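Aromatic-amino-acid:2-oxoglutarate transaminase (Candida albicans, PDB 6HND) probably transfers amino groups between aromatic amino acids and 2-oxo acids, with 2-aminoadipate as another likely substrate, using pyridoxal 5'-phosphate as cofactor. Local coordinates at residues K172-D175 against V176-D180; I184-E187 against E188-S192; W460-S464 against Y465-V469; A494-N498 against D499-L503. All coordinates share one frame; numbering follows the deposited sequence.

Contact 1: K172-D175 against V176-D180; sequences KAAD and VFLDD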
loop_
_atom_site.group_PDB
_atom_site.type_symbol
_atom_site.label_atom_id
_atom_site.label_comp_id
_atom_site.label_asym_id
_atom_site.label_seq_id
_atom_site.Cartn_x
_atom_site.Cartn_y
_atom_site.Cartn_z
ATOM N N LYS B 172 -7.232 -7.275 -4.332
ATOM C CA LYS B 172 -8.149 -6.436 -5.124
ATOM C C LYS B 172 -9.127 -7.341 -5.892
ATOM O O LYS B 172 -10.322 -7.030 -5.933
ATOM C CB LYS B 172 -7.302 -5.526 -6.009
ATOM C CG LYS B 172 -6.652 -4.344 -5.287
ATOM C CD LYS B 172 -5.573 -3.644 -6.136
ATOM C CE LYS B 172 -5.400 -2.188 -5.769
ATOM N NZ LYS B 172 -4.934 -1.981 -4.366
ATOM N N ALA B 173 -8.642 -8.433 -6.481
ATOM C CA ALA B 173 -9.446 -9.335 -7.321
ATOM C C ALA B 173 -10.379 -10.155 -6.439
ATOM O O ALA B 173 -11.527 -10.325 -6.821
ATOM C CB ALA B 173 -8.544 -10.257 -8.094
ATOM N N ALA B 174 -9.881 -10.725 -5.347
ATOM C CA ALA B 174 -10.726 -11.462 -4.384
ATOM C C ALA B 174 -11.853 -10.531 -3.920
ATOM O O ALA B 174 -13.021 -10.934 -3.978
ATOM C CB ALA B 174 -9.908 -11.954 -3.224
ATOM N N ASP B 175 -11.533 -9.282 -3.586
ATOM C CA ASP B 175 -12.554 -8.311 -3.104
ATOM C C ASP B 175 -13.600 -8.050 -4.197
ATOM O O ASP B 175 -14.790 -8.075 -3.873
ATOM C CB ASP B 175 -11.933 -6.994 -2.665
ATOM C CG ASP B 175 -12.982 -5.980 -2.267
ATOM O OD1 ASP B 175 -13.562 -6.155 -1.162
ATOM O OD2 ASP B 175 -13.242 -5.076 -3.088
ATOM N N VAL B 176 -13.181 -7.804 -5.439
ATOM C CA VAL B 176 -14.082 -7.318 -6.515
ATOM C C VAL B 176 -14.977 -8.460 -6.995
ATOM O O VAL B 176 -16.049 -8.133 -7.547
ATOM C CB VAL B 176 -13.316 -6.661 -7.681
ATOM C CG1 VAL B 176 -12.800 -7.669 -8.710
ATOM C CG2 VAL B 176 -14.184 -5.630 -8.385
ATOM N N PHE B 177 -14.577 -9.735 -6.846
ATOM C CA PHE B 177 -15.385 -10.884 -7.353
ATOM C C PHE B 177 -16.086 -11.681 -6.234
ATOM O O PHE B 177 -17.087 -12.317 -6.562
ATOM C CB PHE B 177 -14.572 -11.812 -8.265
ATOM C CG PHE B 177 -14.206 -11.225 -9.602
ATOM C CD1 PHE B 177 -15.168 -10.706 -10.438
ATOM C CD2 PHE B 177 -12.899 -11.257 -10.055
ATOM C CE1 PHE B 177 -14.817 -10.151 -11.653
ATOM C CE2 PHE B 177 -12.552 -10.735 -11.293
ATOM C CZ PHE B 177 -13.509 -10.168 -12.086
ATOM N N LEU B 178 -15.616 -11.692 -4.986
ATOM C CA LEU B 178 -16.154 -12.637 -3.975
ATOM C C LEU B 178 -16.931 -11.911 -2.868
ATOM O O LEU B 178 -16.345 -11.148 -2.107
ATOM C CB LEU B 178 -14.993 -13.434 -3.382
ATOM C CG LEU B 178 -14.166 -14.240 -4.371
ATOM C CD1 LEU B 178 -12.988 -14.883 -3.661
ATOM C CD2 LEU B 178 -15.009 -15.274 -5.083
ATOM N N ASP B 179 -18.210 -12.195 -2.732
ATOM C CA ASP B 179 -19.014 -11.793 -1.550
ATOM C C ASP B 179 -18.825 -12.843 -0.469
ATOM O O ASP B 179 -18.337 -13.957 -0.789
ATOM C CB ASP B 179 -20.498 -11.650 -1.901
ATOM C CG ASP B 179 -20.796 -10.295 -2.503
ATOM O OD1 ASP B 179 -20.344 -9.286 -1.894
ATOM O OD2 ASP B 179 -21.444 -10.253 -3.568
ATOM N N ASP B 180 -19.226 -12.491 0.743
ATOM C CA ASP B 180 -19.298 -13.397 1.917
ATOM C C ASP B 180 -20.140 -14.623 1.534
ATOM O O ASP B 180 -21.253 -14.427 1.055
ATOM C CB ASP B 180 -19.894 -12.652 3.117
ATOM C CG ASP B 180 -19.239 -13.064 4.415
ATOM O OD1 ASP B 180 -19.697 -14.078 4.982
ATOM O OD2 ASP B 180 -18.239 -12.386 4.817
#
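A174 and L178 touch across the last turn of helix 166-177. The backbone O of A174 takes the N-H of L178 at 2.9 Å, nearly in line with the carbonyl bond. The leucine side chain then folds back over the same carbonyl: L178 CB lies 3.2 Å from A174 O, and L178 CD1 lies 4.3 Å from A174 CB. Just before it, V176 N bonds to K172 O and F177 N bonds to A173 O. F177 N also makes a weak bond to A174 O, as the helix runs out.

The tight side is largely apolar. V176 CG1 stands 3.8 Å above the F177 ring, over its centre. A chi1 of 84° puts this methyl between the backbone N and the carbonyl carbon, within 3.5 Å of A173 O. In the PLP-dependent class I aminotransferase fold, this helix packs on the large mixed sheet. Here A173, V176 and F177 rest on L334 of strand 333-338, while A173 and F177 also meet I278 of strand 276-280. The buried charges are met by salt bridges, D175 to R11 and R15, K172 to D168.

The loose side begins after L178, the first residue to leave helical angles. D179 is partly exposed, but its carboxylate takes the backbone N-H groups of K10 and R11. The chain then runs on to exposed D180.

Contact 2: I184-E187 against E188-S192; sequences ILVE and EFTFS. With PLP (pyridoxal-5'-phosphate), chain E.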
loop_
_atom_site.group_PDB
_atom_site.type_symbol
_atom_site.label_atom_id
_atom_site.label_comp_id
_atom_site.label_asym_id
_atom_site.label_seq_id
_atom_site.Cartn_x
_atom_site.Cartn_y
_atom_site.Cartn_z
ATOM N N ILE B 184 -14.504 -19.871 -4.149
ATOM C CA ILE B 184 -13.482 -19.710 -5.214
ATOM C C ILE B 184 -12.765 -21.041 -5.370
ATOM O O ILE B 184 -12.422 -21.690 -4.346
ATOM C CB ILE B 184 -12.508 -18.542 -4.981
ATOM C CG1 ILE B 184 -11.559 -18.424 -6.178
ATOM C CG2 ILE B 184 -11.783 -18.681 -3.661
ATOM C CD1 ILE B 184 -10.932 -17.082 -6.375
ATOM N N LEU B 185 -12.623 -21.430 -6.623
ATOM C CA LEU B 185 -11.862 -22.614 -7.076
ATOM C C LEU B 185 -10.384 -22.238 -7.059
ATOM O O LEU B 185 -10.023 -21.253 -7.756
ATOM C CB LEU B 185 -12.305 -22.940 -8.501
ATOM C CG LEU B 185 -13.758 -23.327 -8.628
ATOM C CD1 LEU B 185 -14.202 -23.252 -10.076
ATOM C CD2 LEU B 185 -13.958 -24.722 -8.042
ATOM N N VAL B 186 -9.575 -22.985 -6.317
ATOM C CA VAL B 186 -8.121 -22.714 -6.204
ATOM C C VAL B 186 -7.362 -23.999 -6.542
ATOM O O VAL B 186 -7.760 -25.083 -6.050
ATOM C CB VAL B 186 -7.794 -22.172 -4.805
ATOM C CG1 VAL B 186 -6.313 -21.943 -4.623
ATOM C CG2 VAL B 186 -8.557 -20.887 -4.508
ATOM N N GLU B 187 -6.306 -23.877 -7.347
ATOM C CA GLU B 187 -5.322 -24.976 -7.581
ATOM C C GLU B 187 -4.902 -25.562 -6.227
ATOM O O GLU B 187 -4.532 -24.791 -5.357
ATOM C CB GLU B 187 -4.153 -24.470 -8.429
ATOM C CG GLU B 187 -4.582 -24.096 -9.839
ATOM C CD GLU B 187 -3.677 -23.169 -10.618
ATOM O OE1 GLU B 187 -2.974 -22.363 -9.974
ATOM O OE2 GLU B 187 -3.755 -23.179 -11.874
ATOM N N GLU B 188 -4.967 -26.889 -6.090
ATOM C CA GLU B 188 -4.827 -27.622 -4.804
ATOM C C GLU B 188 -3.465 -27.324 -4.178
ATOM O O GLU B 188 -3.418 -27.346 -2.954
ATOM C CB GLU B 188 -5.012 -29.126 -4.968
ATOM C CG GLU B 188 -3.929 -29.834 -5.771
ATOM C CD GLU B 188 -4.122 -31.350 -5.798
ATOM O OE1 GLU B 188 -4.628 -31.896 -4.772
ATOM O OE2 GLU B 188 -3.762 -32.000 -6.847
ATOM N N PHE B 189 -2.421 -27.099 -4.991
ATOM C CA PHE B 189 -1.144 -26.469 -4.554
ATOM C C PHE B 189 -1.115 -25.083 -5.177
ATOM O O PHE B 189 -1.346 -24.981 -6.424
ATOM C CB PHE B 189 0.095 -27.285 -4.932
ATOM C CG PHE B 189 0.025 -28.698 -4.418
ATOM C CD1 PHE B 189 0.413 -29.002 -3.125
ATOM C CD2 PHE B 189 -0.469 -29.715 -5.220
ATOM C CE1 PHE B 189 0.307 -30.288 -2.636
ATOM C CE2 PHE B 189 -0.589 -31.000 -4.719
ATOM C CZ PHE B 189 -0.214 -31.280 -3.427
ATOM N N THR B 190 -0.889 -24.067 -4.347
ATOM C CA THR B 190 -1.081 -22.665 -4.763
ATOM C C THR B 190 -0.108 -21.734 -4.024
ATOM O O THR B 190 0.706 -22.199 -3.169
ATOM C CB THR B 190 -2.552 -22.273 -4.564
ATOM O OG1 THR B 190 -2.839 -21.070 -5.284
ATOM C CG2 THR B 190 -2.914 -22.058 -3.114
ATOM N N PHE B 191 -0.170 -20.462 -4.401
ATOM C CA PHE B 191 0.377 -19.309 -3.659
ATOM C C PHE B 191 -0.509 -19.098 -2.428
ATOM O O PHE B 191 -1.526 -18.393 -2.504
ATOM C CB PHE B 191 0.490 -18.120 -4.614
ATOM C CG PHE B 191 1.115 -16.902 -3.999
ATOM C CD1 PHE B 191 2.429 -16.935 -3.581
ATOM C CD2 PHE B 191 0.383 -15.740 -3.820
ATOM C CE1 PHE B 191 2.999 -15.819 -2.996
ATOM C CE2 PHE B 191 0.960 -14.625 -3.234
ATOM C CZ PHE B 191 2.271 -14.668 -2.829
ATOM N N SER B 192 -0.115 -19.751 -1.335
ATOM C CA SER B 192 -0.734 -19.740 0.026
ATOM C C SER B 192 -1.293 -18.375 0.430
ATOM O O SER B 192 -2.396 -18.308 0.953
ATOM C CB SER B 192 0.254 -20.228 1.069
ATOM O OG SER B 192 0.431 -21.627 0.941
HETATM N N1 PLP E . 1.750 -14.955 -6.947
HETATM C C2 PLP E . 2.691 -15.838 -7.256
HETATM C C2A PLP E . 2.260 -17.054 -8.004
HETATM C C3 PLP E . 4.051 -15.604 -6.914
HETATM O O3 PLP E . 4.997 -16.532 -7.253
HETATM C C4 PLP E . 4.402 -14.418 -6.216
HETATM C C4A PLP E . 5.830 -14.127 -5.947
HETATM C C5 PLP E . 3.372 -13.499 -5.920
HETATM C C6 PLP E . 2.089 -13.827 -6.287
HETATM C C5A PLP E . 3.589 -12.253 -5.102
HETATM O O4P PLP E . 4.241 -11.156 -5.797
HETATM P P PLP E . 4.421 -9.728 -5.051
HETATM O O1P PLP E . 3.181 -9.513 -4.193
HETATM O O2P PLP E . 4.588 -8.793 -6.247
HETATM O O3P PLP E . 5.657 -9.834 -4.218
HETATM O O HOH W 1 -4.216 -21.410 -7.696
#
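The backbone runs as extended strand through V186 and E187, then turns at E188 (phi/psi -59°/-32°), which brings T190 back beside the strand end. V186 CG1 meets T190 OG1 at 3.6 Å and T190 CG2 at 3.7 Å, the two side chains crossing at about a right angle. T190 CB sits 3.3 Å from E187 O.

A water bridges the turn. It donates to E187 OE1 at 2.8 Å and accepts from T190 OG1 at 2.8 Å. T190 OG1 lies opposite its own backbone N (chi1 -164°), which turns the hydroxyl to this water. E187 OE1 also accepts from I247 N and Q251 NE2, and E187 OE2 bonds to T246 OG1, so both carboxylate oxygens are held.

This is the end of strand 183-187 in the central mixed sheet of the PLP-dependent aminotransferase fold, where the following loop reaches the cofactor. F191 lays one ring face over the pyridine ring of PLP. F191 CE2 is 3.4 Å from PLP C6, which sits toward the rim of the phenyl ring. The E188 carboxylate is held by I210 N and by a salt bridge to R485. The F189 ring meets F488 edge-to-face.

Contact 3: W460-S464 against Y465-V469; sequences WKLIS and YGILV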
loop_
_atom_site.group_PDB
_atom_site.type_symbol
_atom_site.label_atom_id
_atom_site.label_comp_id
_atom_site.label_asym_id
_atom_site.label_seq_id
_atom_site.Cartn_x
_atom_site.Cartn_y
_atom_site.Cartn_z
ATOM N N TRP B 460 13.689 -32.725 7.625
ATOM C CA TRP B 460 14.737 -32.643 8.674
ATOM C C TRP B 460 16.090 -33.073 8.082
ATOM O O TRP B 460 17.074 -32.371 8.329
ATOM C CB TRP B 460 14.379 -33.486 9.895
ATOM C CG TRP B 460 13.284 -32.909 10.724
ATOM C CD1 TRP B 460 12.041 -33.436 10.939
ATOM C CD2 TRP B 460 13.345 -31.680 11.462
ATOM N NE1 TRP B 460 11.332 -32.618 11.773
ATOM C CE2 TRP B 460 12.099 -31.531 12.101
ATOM C CE3 TRP B 460 14.323 -30.697 11.639
ATOM C CZ2 TRP B 460 11.812 -30.427 12.902
ATOM C CZ3 TRP B 460 14.034 -29.603 12.419
ATOM C CH2 TRP B 460 12.795 -29.471 13.042
ATOM N N LYS B 461 16.127 -34.156 7.296
ATOM C CA LYS B 461 17.366 -34.674 6.650
ATOM C C LYS B 461 18.004 -33.627 5.713
ATOM O O LYS B 461 19.244 -33.457 5.746
ATOM C CB LYS B 461 17.057 -35.948 5.863
ATOM C CG LYS B 461 18.275 -36.800 5.565
ATOM C CD LYS B 461 19.095 -37.077 6.815
ATOM C CE LYS B 461 19.908 -38.337 6.727
ATOM N NZ LYS B 461 20.805 -38.442 7.894
ATOM N N LEU B 462 17.201 -32.976 4.871
ATOM C CA LEU B 462 17.683 -31.917 3.943
ATOM C C LEU B 462 18.291 -30.788 4.783
ATOM O O LEU B 462 19.414 -30.344 4.454
ATOM C CB LEU B 462 16.533 -31.371 3.083
ATOM C CG LEU B 462 15.817 -32.349 2.150
ATOM C CD1 LEU B 462 14.851 -31.589 1.277
ATOM C CD2 LEU B 462 16.774 -33.114 1.284
ATOM N N ILE B 463 17.581 -30.336 5.830
ATOM C CA ILE B 463 18.063 -29.233 6.722
ATOM C C ILE B 463 19.425 -29.644 7.299
ATOM O O ILE B 463 20.369 -28.847 7.157
ATOM C CB ILE B 463 17.043 -28.871 7.813
ATOM C CG1 ILE B 463 15.735 -28.336 7.216
ATOM C CG2 ILE B 463 17.654 -27.890 8.807
ATOM C CD1 ILE B 463 14.578 -28.321 8.190
ATOM N N SER B 464 19.557 -30.874 7.809
ATOM C CA SER B 464 20.841 -31.422 8.340
ATOM C C SER B 464 21.902 -31.490 7.235
ATOM O O SER B 464 23.065 -31.216 7.558
ATOM C CB SER B 464 20.685 -32.746 9.052
ATOM O OG SER B 464 20.251 -33.753 8.177
ATOM N N TYR B 465 21.528 -31.714 5.971
ATOM C CA TYR B 465 22.484 -31.722 4.824
ATOM C C TYR B 465 22.769 -30.304 4.276
ATOM O O TYR B 465 23.624 -30.187 3.379
ATOM C CB TYR B 465 21.995 -32.680 3.735
ATOM C CG TYR B 465 22.558 -34.076 3.838
ATOM C CD1 TYR B 465 22.175 -34.942 4.857
ATOM C CD2 TYR B 465 23.469 -34.540 2.901
ATOM C CE1 TYR B 465 22.693 -36.228 4.945
ATOM C CE2 TYR B 465 23.975 -35.826 2.960
ATOM C CZ TYR B 465 23.599 -36.663 3.993
ATOM O OH TYR B 465 24.132 -37.910 4.036
ATOM N N GLY B 466 22.085 -29.269 4.778
ATOM C CA GLY B 466 22.369 -27.856 4.464
ATOM C C GLY B 466 21.722 -27.392 3.169
ATOM O O GLY B 466 22.314 -26.577 2.442
ATOM N N ILE B 467 20.525 -27.873 2.888
ATOM C CA ILE B 467 19.728 -27.425 1.707
ATOM C C ILE B 467 18.298 -27.136 2.192
ATOM O O ILE B 467 17.624 -28.063 2.736
ATOM C CB ILE B 467 19.837 -28.452 0.552
ATOM C CG1 ILE B 467 19.169 -27.960 -0.732
ATOM C CG2 ILE B 467 19.313 -29.822 0.966
ATOM C CD1 ILE B 467 19.708 -26.644 -1.261
ATOM N N LEU B 468 17.874 -25.878 2.058
ATOM C CA LEU B 468 16.505 -25.444 2.430
ATOM C C LEU B 468 15.580 -25.532 1.203
ATOM O O LEU B 468 15.963 -25.036 0.117
ATOM C CB LEU B 468 16.569 -24.021 2.980
ATOM C CG LEU B 468 17.517 -23.780 4.164
ATOM C CD1 LEU B 468 17.412 -22.324 4.638
ATOM C CD2 LEU B 468 17.250 -24.750 5.318
ATOM N N VAL B 469 14.401 -26.138 1.381
ATOM C CA VAL B 469 13.341 -26.261 0.341
ATOM C C VAL B 469 11.980 -26.069 1.009
ATOM O O VAL B 469 11.932 -25.943 2.230
ATOM C CB VAL B 469 13.409 -27.606 -0.410
ATOM C CG1 VAL B 469 14.733 -27.769 -1.120
ATOM C CG2 VAL B 469 13.134 -28.790 0.499
#
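L462 and G466 meet where helix 451-465 stops. The hydrogen bonds come first. L462 O receives I467 N at 3.1 Å, with the N-H nearly straight (168°) but above the carbonyl plane. G466 N bonds to I463 O at 3.0 Å and weakly to L462 O. G466 has a positive phi of 84°, and with these bonds back into the last turn it forms a Schellman motif. K461 O is gripped twice, by Y465 N and by S464 OG at 2.6 Å, both from the same face of its plane. S464 reaches it because chi1 of 64° sets OG between the backbone N and the carbonyl carbon.

The apolar contacts centre on L462. L462 CD1 presses on V469 CG2 at 3.4 Å, closer than usual for two carbons, and these side chains cross at about a right angle. L462 CB meets I467 CG2 at 3.8 Å. The other pair is I463 CG1 and L468 CD2, at 4.3 Å.

K461 and Y465 run alongside each other, K461 CE lying 3.9 Å from Y465 CE1. Both polar ends go to E515: K461 NZ by a salt bridge, Y465 OH by a hydrogen bond.

L462 and Y465 pack on A512 of helix 499-518, and L462 and V469 pack on F489 of strand 488-492. I467 and L468 pair in parallel with a strand of the second subunit, carrying the sheet across the interface.

Contact 4: A494-N498 against D499-L503; sequences ALANN and DEEIL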
loop_
_atom_site.group_PDB
_atom_site.type_symbol
_atom_site.label_atom_id
_atom_site.label_comp_id
_atom_site.label_asym_id
_atom_site.label_seq_id
_atom_site.Cartn_x
_atom_site.Cartn_y
_atom_site.Cartn_z
ATOM N N ALA B 494 16.299 -18.985 -8.202
ATOM C CA ALA B 494 16.324 -17.520 -8.398
ATOM C C ALA B 494 17.283 -16.885 -7.389
ATOM O O ALA B 494 17.840 -15.834 -7.715
ATOM C CB ALA B 494 14.921 -16.955 -8.277
ATOM N N LEU B 495 17.475 -17.494 -6.218
ATOM C CA LEU B 495 18.149 -16.833 -5.070
ATOM C C LEU B 495 19.675 -16.995 -5.192
ATOM O O LEU B 495 20.405 -16.058 -4.842
ATOM C CB LEU B 495 17.619 -17.389 -3.736
ATOM C CG LEU B 495 17.128 -16.342 -2.720
ATOM C CD1 LEU B 495 17.115 -16.917 -1.322
ATOM C CD2 LEU B 495 17.946 -15.038 -2.739
ATOM N N ALA B 496 20.152 -18.138 -5.666
ATOM C CA ALA B 496 21.592 -18.480 -5.662
ATOM C C ALA B 496 22.408 -17.320 -6.241
ATOM O O ALA B 496 21.919 -16.712 -7.180
ATOM C CB ALA B 496 21.786 -19.740 -6.467
ATOM N N ASN B 497 23.617 -17.082 -5.724
ATOM C CA ASN B 497 24.578 -16.021 -6.166
ATOM C C ASN B 497 25.331 -16.448 -7.436
ATOM O O ASN B 497 25.732 -15.561 -8.200
ATOM C CB ASN B 497 25.597 -15.667 -5.072
ATOM C CG ASN B 497 24.943 -15.113 -3.826
ATOM O OD1 ASN B 497 24.320 -14.054 -3.868
ATOM N ND2 ASN B 497 25.052 -15.822 -2.717
ATOM N N ASN B 498 25.512 -17.750 -7.656
ATOM C CA ASN B 498 26.390 -18.282 -8.733
ATOM C C ASN B 498 26.072 -19.759 -9.023
ATOM O O ASN B 498 25.375 -20.431 -8.213
ATOM C CB ASN B 498 27.882 -18.067 -8.396
ATOM C CG ASN B 498 28.283 -18.570 -7.020
ATOM O OD1 ASN B 498 28.147 -19.760 -6.730
ATOM N ND2 ASN B 498 28.760 -17.682 -6.151
ATOM N N ASP B 499 26.606 -20.237 -10.143
ATOM C CA ASP B 499 26.513 -21.627 -10.651
ATOM C C ASP B 499 27.012 -22.612 -9.590
ATOM O O ASP B 499 26.422 -23.703 -9.481
ATOM C CB ASP B 499 27.332 -21.777 -11.939
ATOM C CG ASP B 499 26.884 -20.882 -13.081
ATOM O OD1 ASP B 499 25.849 -20.242 -12.950
ATOM O OD2 ASP B 499 27.586 -20.839 -14.088
ATOM N N GLU B 500 28.071 -22.263 -8.858
ATOM C CA GLU B 500 28.662 -23.152 -7.819
ATOM C C GLU B 500 27.589 -23.458 -6.757
ATOM O O GLU B 500 27.444 -24.644 -6.360
ATOM C CB GLU B 500 29.934 -22.534 -7.218
ATOM C CG GLU B 500 31.095 -22.429 -8.204
ATOM C CD GLU B 500 30.978 -21.335 -9.262
ATOM O OE1 GLU B 500 30.690 -20.174 -8.885
ATOM O OE2 GLU B 500 31.174 -21.641 -10.471
ATOM N N GLU B 501 26.820 -22.448 -6.334
ATOM C CA GLU B 501 25.764 -22.639 -5.303
ATOM C C GLU B 501 24.651 -23.513 -5.870
ATOM O O GLU B 501 24.088 -24.302 -5.102
ATOM C CB GLU B 501 25.226 -21.320 -4.799
ATOM C CG GLU B 501 26.180 -20.625 -3.851
ATOM C CD GLU B 501 25.726 -19.228 -3.474
ATOM O OE1 GLU B 501 24.511 -18.923 -3.691
ATOM O OE2 GLU B 501 26.584 -18.446 -2.989
ATOM N N ILE B 502 24.358 -23.400 -7.167
ATOM C CA ILE B 502 23.264 -24.201 -7.789
ATOM C C ILE B 502 23.694 -25.665 -7.851
ATOM O O ILE B 502 22.887 -26.526 -7.428
ATOM C CB ILE B 502 22.869 -23.640 -9.160
ATOM C CG1 ILE B 502 22.170 -22.290 -8.958
ATOM C CG2 ILE B 502 22.016 -24.655 -9.917
ATOM C CD1 ILE B 502 21.934 -21.507 -10.212
ATOM N N LEU B 503 24.921 -25.935 -8.320
ATOM C CA LEU B 503 25.417 -27.334 -8.438
ATOM C C LEU B 503 25.434 -27.932 -7.035
ATOM O O LEU B 503 24.963 -29.049 -6.891
ATOM C CB LEU B 503 26.788 -27.383 -9.130
ATOM C CG LEU B 503 26.774 -26.960 -10.609
ATOM C CD1 LEU B 503 28.188 -26.803 -11.161
ATOM C CD2 LEU B 503 25.974 -27.934 -11.465
#
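The chain comes out of an extended N498 straight into helix 499-518, and N498 is its N-cap. N498 O receives I502 N at 3.3 Å and E501 N at 3.1 Å, both weakly. The N498 side chain supplies the capping bond. A chi1 of 52° tucks CG between the backbone N and the carbonyl carbon, and this swings OD1 over the first turn. There N498 OD1 accepts from E501 N at 3.0 Å, the donor tilted 16° from the carbonyl plane.

E501 reaches back to the loop with its extended side chain. E501 OE1 takes N497 N at 2.9 Å, met from above the carboxylate plane. The same carboxylate also takes the side-chain amide of N497. N497 OD1 bonds in turn to N47 of the second subunit, and E501 packs on L39 of that subunit, so this cap lies at the dimer interface.

Next to this polar group, A496 CB touches I502 CG1 at 3.6 Å. I502 also packs on R409 of helix 392-418, and R409 bonds to A496 O. N497 ND2 gives E501 OE2 a straight bond of 3.1 Å on the syn lone pair, with that oxygen in the amide plane although the amide and carboxylate planes stand 81° apart.

Contacts 1 and 2 sit in the cofactor-binding part of the fold and follow each other in the chain. They touch where L178 CD1 meets I184 CB at 3.9 Å; their centres are 15 Å apart. Contact 2 reaches PLP directly through F191. In contact 1, the K172 side chain is about 11 Å from PLP, on the helix whose start supplies A166 and S167 to the cofactor. Contacts 3 and 4 lie farther out, with centres 16 Å apart and nearest atoms about 6 Å apart. Both touch the second subunit, which also sends Y130 to this PLP. Contact 4 begins helix 499-518, which contact 3 packs against. Nearest atoms of contacts 2 and 3 are about 12 Å apart.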